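Local coordinates for protein transketolase (Campylobacter jejuni, PDB 3L84) that belongs to the transketolase family of thiamine diphosphate-binding enzymes and is assembled from two copies of a chain built of alpha/beta domains, at residues A[43-48]-A[219-224]; A[435-440]-A[466-471]. All blocks are in the same frame, centred on the assembly; numbering follows the deposited sequence. Where two conformers were deposited one is given.

Contact 1 (A[43-48]-A[219-224])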
loop_
_atom_site.group_PDB
_atom_site.type_symbol
_atom_site.label_atom_id
_atom_site.label_comp_id
_atom_site.label_asym_id
_atom_site.label_seq_id
_atom_site.Cartn_x
_atom_site.Cartn_y
_atom_site.Cartn_z
ATOM N N SER A 43 15.364 15.143 27.049
ATOM C CA SER A 43 15.689 14.233 28.150
ATOM C C SER A 43 15.265 14.765 29.532
ATOM O O SER A 43 15.029 13.973 30.449
ATOM C CB SER A 43 17.179 13.873 28.174
ATOM O OG SER A 43 17.982 14.944 28.642
ATOM N N TYR A 44 15.167 16.083 29.689
ATOM C CA TYR A 44 14.736 16.697 30.952
ATOM C C TYR A 44 13.236 16.686 31.118
ATOM O O TYR A 44 12.745 16.917 32.214
ATOM C CB TYR A 44 15.247 18.143 31.034
ATOM C CG TYR A 44 16.733 18.238 31.244
ATOM C CD1 TYR A 44 17.254 18.403 32.529
ATOM C CD2 TYR A 44 17.620 18.104 30.182
ATOM C CE1 TYR A 44 18.601 18.458 32.738
ATOM C CE2 TYR A 44 18.992 18.158 30.392
ATOM C CZ TYR A 44 19.478 18.344 31.676
ATOM O OH TYR A 44 20.829 18.409 31.903
ATOM N N HIS A 45 12.505 16.490 30.020
ATOM C CA HIS A 45 11.046 16.479 30.058
ATOM C C HIS A 45 10.452 15.067 30.072
ATOM O O HIS A 45 9.367 14.862 30.613
ATOM C CB HIS A 45 10.499 17.225 28.836
ATOM C CG HIS A 45 10.779 18.689 28.865
ATOM N ND1 HIS A 45 9.873 19.603 29.347
ATOM C CD2 HIS A 45 11.872 19.387 28.497
ATOM C CE1 HIS A 45 10.402 20.815 29.259
ATOM N NE2 HIS A 45 11.624 20.712 28.763
ATOM N N LEU A 46 11.136 14.119 29.460
ATOM C CA LEU A 46 10.615 12.774 29.281
ATOM C C LEU A 46 10.497 12.078 30.619
ATOM O O LEU A 46 11.455 12.059 31.421
ATOM C CB LEU A 46 11.571 11.989 28.376
ATOM C CG LEU A 46 11.063 10.693 27.775
ATOM C CD1 LEU A 46 10.009 11.026 26.713
ATOM C CD2 LEU A 46 12.186 9.874 27.188
ATOM N N LYS A 47 9.319 11.510 30.871
ATOM C CA LYS A 47 9.056 10.755 32.078
ATOM C C LYS A 47 9.085 9.271 31.705
ATOM O O LYS A 47 8.296 8.805 30.858
ATOM C CB LYS A 47 7.695 11.159 32.607
ATOM C CG LYS A 47 7.301 10.538 33.917
ATOM C CD LYS A 47 5.810 10.749 34.166
ATOM C CE LYS A 47 4.961 9.933 33.213
ATOM N NZ LYS A 47 3.624 9.763 33.715
ATOM N N HIS A 48 10.018 8.541 32.274
ATOM C CA HIS A 48 10.277 7.150 31.907
ATOM C C HIS A 48 11.135 6.477 32.956
ATOM O O HIS A 48 11.875 7.141 33.684
ATOM C CB HIS A 48 10.928 7.076 30.509
ATOM C CG HIS A 48 12.313 7.648 30.379
ATOM N ND1 HIS A 48 12.683 8.951 30.685
ATOM C CD2 HIS A 48 13.413 7.062 29.867
ATOM C CE1 HIS A 48 13.973 9.110 30.397
ATOM N NE2 HIS A 48 14.430 7.981 29.880
ATOM N N GLU A 219 15.134 27.991 23.247
ATOM C CA GLU A 219 13.928 27.951 22.411
ATOM C C GLU A 219 13.299 26.546 22.436
ATOM O O GLU A 219 12.074 26.400 22.493
ATOM C CB GLU A 219 14.252 28.293 20.955
ATOM C CG GLU A 219 14.587 29.738 20.688
ATOM C CD GLU A 219 14.781 30.025 19.205
ATOM O OE1 GLU A 219 13.950 29.535 18.381
ATOM O OE2 GLU A 219 15.745 30.767 18.856
ATOM N N ILE A 220 14.132 25.508 22.450
ATOM C CA ILE A 220 13.621 24.130 22.503
ATOM C C ILE A 220 12.863 23.915 23.806
ATOM O O ILE A 220 11.747 23.392 23.821
ATOM C CB ILE A 220 14.740 23.087 22.403
ATOM C CG1 ILE A 220 15.509 23.207 21.085
ATOM C CG2 ILE A 220 14.165 21.674 22.565
ATOM C CD1 ILE A 220 16.937 22.598 21.088
ATOM N N ASN A 221 13.467 24.331 24.920
ATOM C CA ASN A 221 12.859 24.154 26.224
ATOM C C ASN A 221 11.524 24.906 26.306
ATOM O O ASN A 221 10.522 24.333 26.741
ATOM C CB ASN A 221 13.792 24.589 27.342
ATOM C CG ASN A 221 13.222 24.316 28.680
ATOM O OD1 ASN A 221 12.991 23.173 29.045
ATOM N ND2 ASN A 221 13.020 25.373 29.466
ATOM N N LYS A 222 11.500 26.155 25.835
ATOM C CA LYS A 222 10.288 26.959 25.886
ATOM C C LYS A 222 9.199 26.315 25.012
ATOM O O LYS A 222 8.038 26.290 25.396
ATOM C CB LYS A 222 10.578 28.388 25.413
ATOM C CG LYS A 222 9.380 29.310 25.469
ATOM C CD LYS A 222 9.725 30.725 25.027
ATOM C CE LYS A 222 8.506 31.621 25.060
ATOM N NZ LYS A 222 8.899 33.067 25.072
ATOM N N ALA A 223 9.565 25.794 23.849
ATOM C CA ALA A 223 8.598 25.153 22.961
ATOM C C ALA A 223 8.000 23.904 23.597
ATOM O O ALA A 223 6.799 23.652 23.507
ATOM C CB ALA A 223 9.246 24.806 21.603
ATOM N N LEU A 224 8.835 23.126 24.252
ATOM C CA LEU A 224 8.362 21.927 24.926
ATOM C C LEU A 224 7.441 22.271 26.069
ATOM O O LEU A 224 6.414 21.632 26.245
ATOM C CB LEU A 224 9.532 21.065 25.388
ATOM C CG LEU A 224 10.260 20.318 24.274
ATOM C CD1 LEU A 224 11.533 19.630 24.802
ATOM C CD2 LEU A 224 9.342 19.284 23.580
#
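His45 NE2 donates a 2.8 Å hydrogen bond to Asn221 OD1, the shortest approach between loop residues 43-48 and helix residues 219-224. The N-H...O angle of 152° shows a moderately bent bond. Relative to the ring, the acceptor lies nearly in plane, whereas the donor is tilted 25° from the carbonyl plane of the amide. Asn221 reaches this place because its CG is anti to the backbone N (chi1 -176°), which carries OD1 to the ring edge; ring and amide are twisted well away from coplanarity.

Leu224, one turn further along, uses its aliphatic carbons instead. Leu224 CB stands over the middle of one face of the His45 imidazole, 4.0 Å from the ring centroid and close to the ring normal, a CH-pi contact, and Leu224 CD1 packs against His45 CD2 at 3.7 Å.

His45 ND1 is hydrogen-bonded to Lys228 NZ, at the end of the same helix 217-228. The loop that leaves helix 30-42 is thus joined to helix 217-228 within the thiamine diphosphate-binding domain. With NE2 donating and ND1 bonded to Lys228 NZ, presumably an ammonium donor, the imidazole is probably neutral, its rotation fixed by a bond at each nitrogen.

Contact 2 (A[435-440]-A[466-471])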
loop_
_atom_site.group_PDB
_atom_site.type_symbol
_atom_site.label_atom_id
_atom_site.label_comp_id
_atom_site.label_asym_id
_atom_site.label_seq_id
_atom_site.Cartn_x
_atom_site.Cartn_y
_atom_site.Cartn_z
ATOM N N HIS A 435 -2.440 -8.269 16.765
ATOM C CA HIS A 435 -3.245 -7.293 16.024
ATOM C C HIS A 435 -3.957 -8.120 14.964
ATOM O O HIS A 435 -3.330 -8.932 14.262
ATOM C CB HIS A 435 -2.314 -6.254 15.386
ATOM C CG HIS A 435 -2.962 -5.228 14.497
ATOM N ND1 HIS A 435 -2.223 -4.209 13.928
ATOM C CD2 HIS A 435 -4.232 -5.048 14.059
ATOM C CE1 HIS A 435 -3.015 -3.463 13.164
ATOM N NE2 HIS A 435 -4.248 -3.957 13.227
ATOM N N PHE A 436 -5.284 -8.018 14.928
ATOM C CA PHE A 436 -6.104 -8.874 14.061
ATOM C C PHE A 436 -6.637 -8.081 12.886
ATOM O O PHE A 436 -7.123 -6.968 13.041
ATOM C CB PHE A 436 -7.251 -9.472 14.900
ATOM C CG PHE A 436 -6.764 -10.072 16.190
ATOM C CD1 PHE A 436 -6.039 -11.228 16.189
ATOM C CD2 PHE A 436 -6.955 -9.431 17.386
ATOM C CE1 PHE A 436 -5.536 -11.744 17.337
ATOM C CE2 PHE A 436 -6.443 -9.970 18.566
ATOM C CZ PHE A 436 -5.711 -11.090 18.532
ATOM N N PHE A 437 -6.534 -8.650 11.703
ATOM C CA PHE A 437 -6.922 -8.001 10.456
ATOM C C PHE A 437 -8.141 -8.692 9.896
ATOM O O PHE A 437 -8.127 -9.914 9.705
ATOM C CB PHE A 437 -5.738 -8.020 9.445
ATOM C CG PHE A 437 -4.552 -7.178 9.874
ATOM C CD1 PHE A 437 -4.390 -5.902 9.363
ATOM C CD2 PHE A 437 -3.651 -7.637 10.806
ATOM C CE1 PHE A 437 -3.317 -5.112 9.786
ATOM C CE2 PHE A 437 -2.599 -6.835 11.223
ATOM C CZ PHE A 437 -2.459 -5.598 10.711
ATOM N N ILE A 438 -9.182 -7.930 9.628
ATOM C CA ILE A 438 -10.493 -8.464 9.238
ATOM C C ILE A 438 -10.701 -8.018 7.798
ATOM O O ILE A 438 -10.842 -6.819 7.534
ATOM C CB ILE A 438 -11.619 -7.920 10.151
ATOM C CG1 ILE A 438 -11.335 -8.078 11.652
ATOM C CG2 ILE A 438 -12.964 -8.505 9.748
ATOM C CD1 ILE A 438 -10.954 -9.395 12.087
ATOM N N PHE A 439 -10.722 -8.972 6.871
ATOM C CA PHE A 439 -10.804 -8.678 5.443
ATOM C C PHE A 439 -12.016 -9.379 4.862
ATOM O O PHE A 439 -11.953 -10.577 4.602
ATOM C CB PHE A 439 -9.544 -9.141 4.727
ATOM C CG PHE A 439 -8.250 -8.479 5.160
ATOM C CD1 PHE A 439 -8.154 -7.122 5.380
ATOM C CD2 PHE A 439 -7.107 -9.228 5.281
ATOM C CE1 PHE A 439 -6.934 -6.545 5.721
ATOM C CE2 PHE A 439 -5.894 -8.658 5.623
ATOM C CZ PHE A 439 -5.812 -7.334 5.853
ATOM N N THR A 440 -13.076 -8.643 4.568
ATOM C CA THR A 440 -14.266 -9.229 3.999
ATOM C C THR A 440 -14.260 -9.051 2.491
ATOM O O THR A 440 -13.332 -8.455 1.904
ATOM C CB THR A 440 -15.556 -8.670 4.613
ATOM O OG1 THR A 440 -15.800 -7.341 4.133
ATOM C CG2 THR A 440 -15.485 -8.669 6.137
ATOM N N PRO A 466 6.007 -13.383 6.121
ATOM C CA PRO A 466 6.300 -14.111 7.353
ATOM C C PRO A 466 5.512 -13.639 8.563
ATOM O O PRO A 466 5.061 -12.489 8.609
ATOM C CB PRO A 466 7.810 -13.870 7.541
ATOM C CG PRO A 466 8.315 -13.614 6.158
ATOM C CD PRO A 466 7.226 -12.826 5.511
ATOM N N ASN A 467 5.450 -14.495 9.583
ATOM C CA ASN A 467 4.881 -14.143 10.881
ATOM C C ASN A 467 3.430 -13.651 10.803
ATOM O O ASN A 467 3.051 -12.735 11.504
ATOM C CB ASN A 467 5.714 -13.078 11.632
ATOM C CG ASN A 467 7.061 -13.544 12.054
ATOM O OD1 ASN A 467 7.350 -14.760 12.059
ATOM N ND2 ASN A 467 7.886 -12.609 12.498
ATOM N N PHE A 468 2.651 -14.277 9.945
ATOM C CA PHE A 468 1.225 -14.030 9.799
ATOM C C PHE A 468 0.542 -15.339 9.643
ATOM O O PHE A 468 1.046 -16.263 8.925
ATOM C CB PHE A 468 0.887 -13.216 8.542
ATOM C CG PHE A 468 0.217 -11.905 8.817
ATOM C CD1 PHE A 468 0.975 -10.797 8.952
ATOM C CD2 PHE A 468 -1.148 -11.812 9.058
ATOM C CE1 PHE A 468 0.446 -9.633 9.216
ATOM C CE2 PHE A 468 -1.702 -10.548 9.316
ATOM C CZ PHE A 468 -0.904 -9.492 9.427
ATOM N N LEU A 469 -0.610 -15.469 10.257
ATOM C CA LEU A 469 -1.536 -16.550 9.923
ATOM C C LEU A 469 -2.642 -15.989 9.041
ATOM O O LEU A 469 -3.177 -14.937 9.361
ATOM C CB LEU A 469 -2.139 -17.145 11.181
ATOM C CG LEU A 469 -1.138 -17.768 12.142
ATOM C CD1 LEU A 469 -1.862 -18.314 13.376
ATOM C CD2 LEU A 469 -0.320 -18.887 11.468
ATOM N N THR A 470 -2.991 -16.665 7.965
ATOM C CA THR A 470 -4.014 -16.156 7.068
ATOM C C THR A 470 -5.145 -17.184 7.102
ATOM O O THR A 470 -5.065 -18.235 6.447
ATOM C CB THR A 470 -3.500 -15.952 5.647
ATOM O OG1 THR A 470 -2.324 -15.111 5.719
ATOM C CG2 THR A 470 -4.525 -15.264 4.739
ATOM N N PHE A 471 -6.207 -16.896 7.833
ATOM C CA PHE A 471 -7.345 -17.808 7.956
ATOM C C PHE A 471 -8.399 -17.497 6.923
ATOM O O PHE A 471 -8.789 -16.337 6.770
ATOM C CB PHE A 471 -7.976 -17.709 9.326
ATOM C CG PHE A 471 -7.111 -18.200 10.434
ATOM C CD1 PHE A 471 -6.940 -19.550 10.642
ATOM C CD2 PHE A 471 -6.448 -17.312 11.258
ATOM C CE1 PHE A 471 -6.171 -20.012 11.702
ATOM C CE2 PHE A 471 -5.676 -17.796 12.307
ATOM C CZ PHE A 471 -5.557 -19.134 12.495
#
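Phe437 and Phe468 make the contact by aromatic packing alone. Phe468 brings its far end, CZ, to 3.6 Å from Phe437 CD2, and CD2 lies near the plane of the Phe468 ring, at its edge. Phe468 in turn comes obliquely at the Phe437 ring; the centroids are 5.5 Å apart and the planes are inclined at 55°, an oblique meeting of the two rings. The Phe468 ring reaches across because chi1, at -119°, lies between two staggered positions, a somewhat strained torsion.

Within 435-440 a second ring pair forms: Phe437 CZ sits 3.3 Å above the centre of the His435 imidazole.

No backbone bond joins the two segments, and the strand order explains why. Strands 436-440 and 469-471, the latter immediately preceded by Phe468, belong to the parallel sheet of the pyrimidine-binding domain, an alpha/beta fold, but strand 493-496 runs between them. The 9.3 Å from Phe437 CA to Thr470 CA fits two strand spacings, and Phe437 pairs its backbone with Ser493 and Phe495 of that middle strand.

Apolar cover comes from helix 418-431, whose Ala425 touches Phe437 and whose Ala429 touches Phe468, while Phe462 meets Phe468 edge-to-face. Among the polar links, both nitrogens of the buried His435 ring are hydrogen-bonded, ND1 to Asn399 and NE2 to Ser411.

Contact 1 is partly buried, its centre about 28 Å from that of the chain; the centre of contact 2 lies about 12 Å from the chain centre, with both touching residues buried. Their chemistry differs accordingly: a directed hydrogen bond with one aliphatic cover in the first, apolar ring packing with no polar bond between the segments in the second. They share no elements. Contact 1 joins a loop to a helix in the thiamine diphosphate-binding domain; contact 2 joins a strand to the residue just ahead of another strand of the same sheet in the pyrimidine-binding domain. About 23 Å separates their nearest atoms. The second subunit touches neither segment of contact 1 but packs on Pro466 and Asn467 of contact 2.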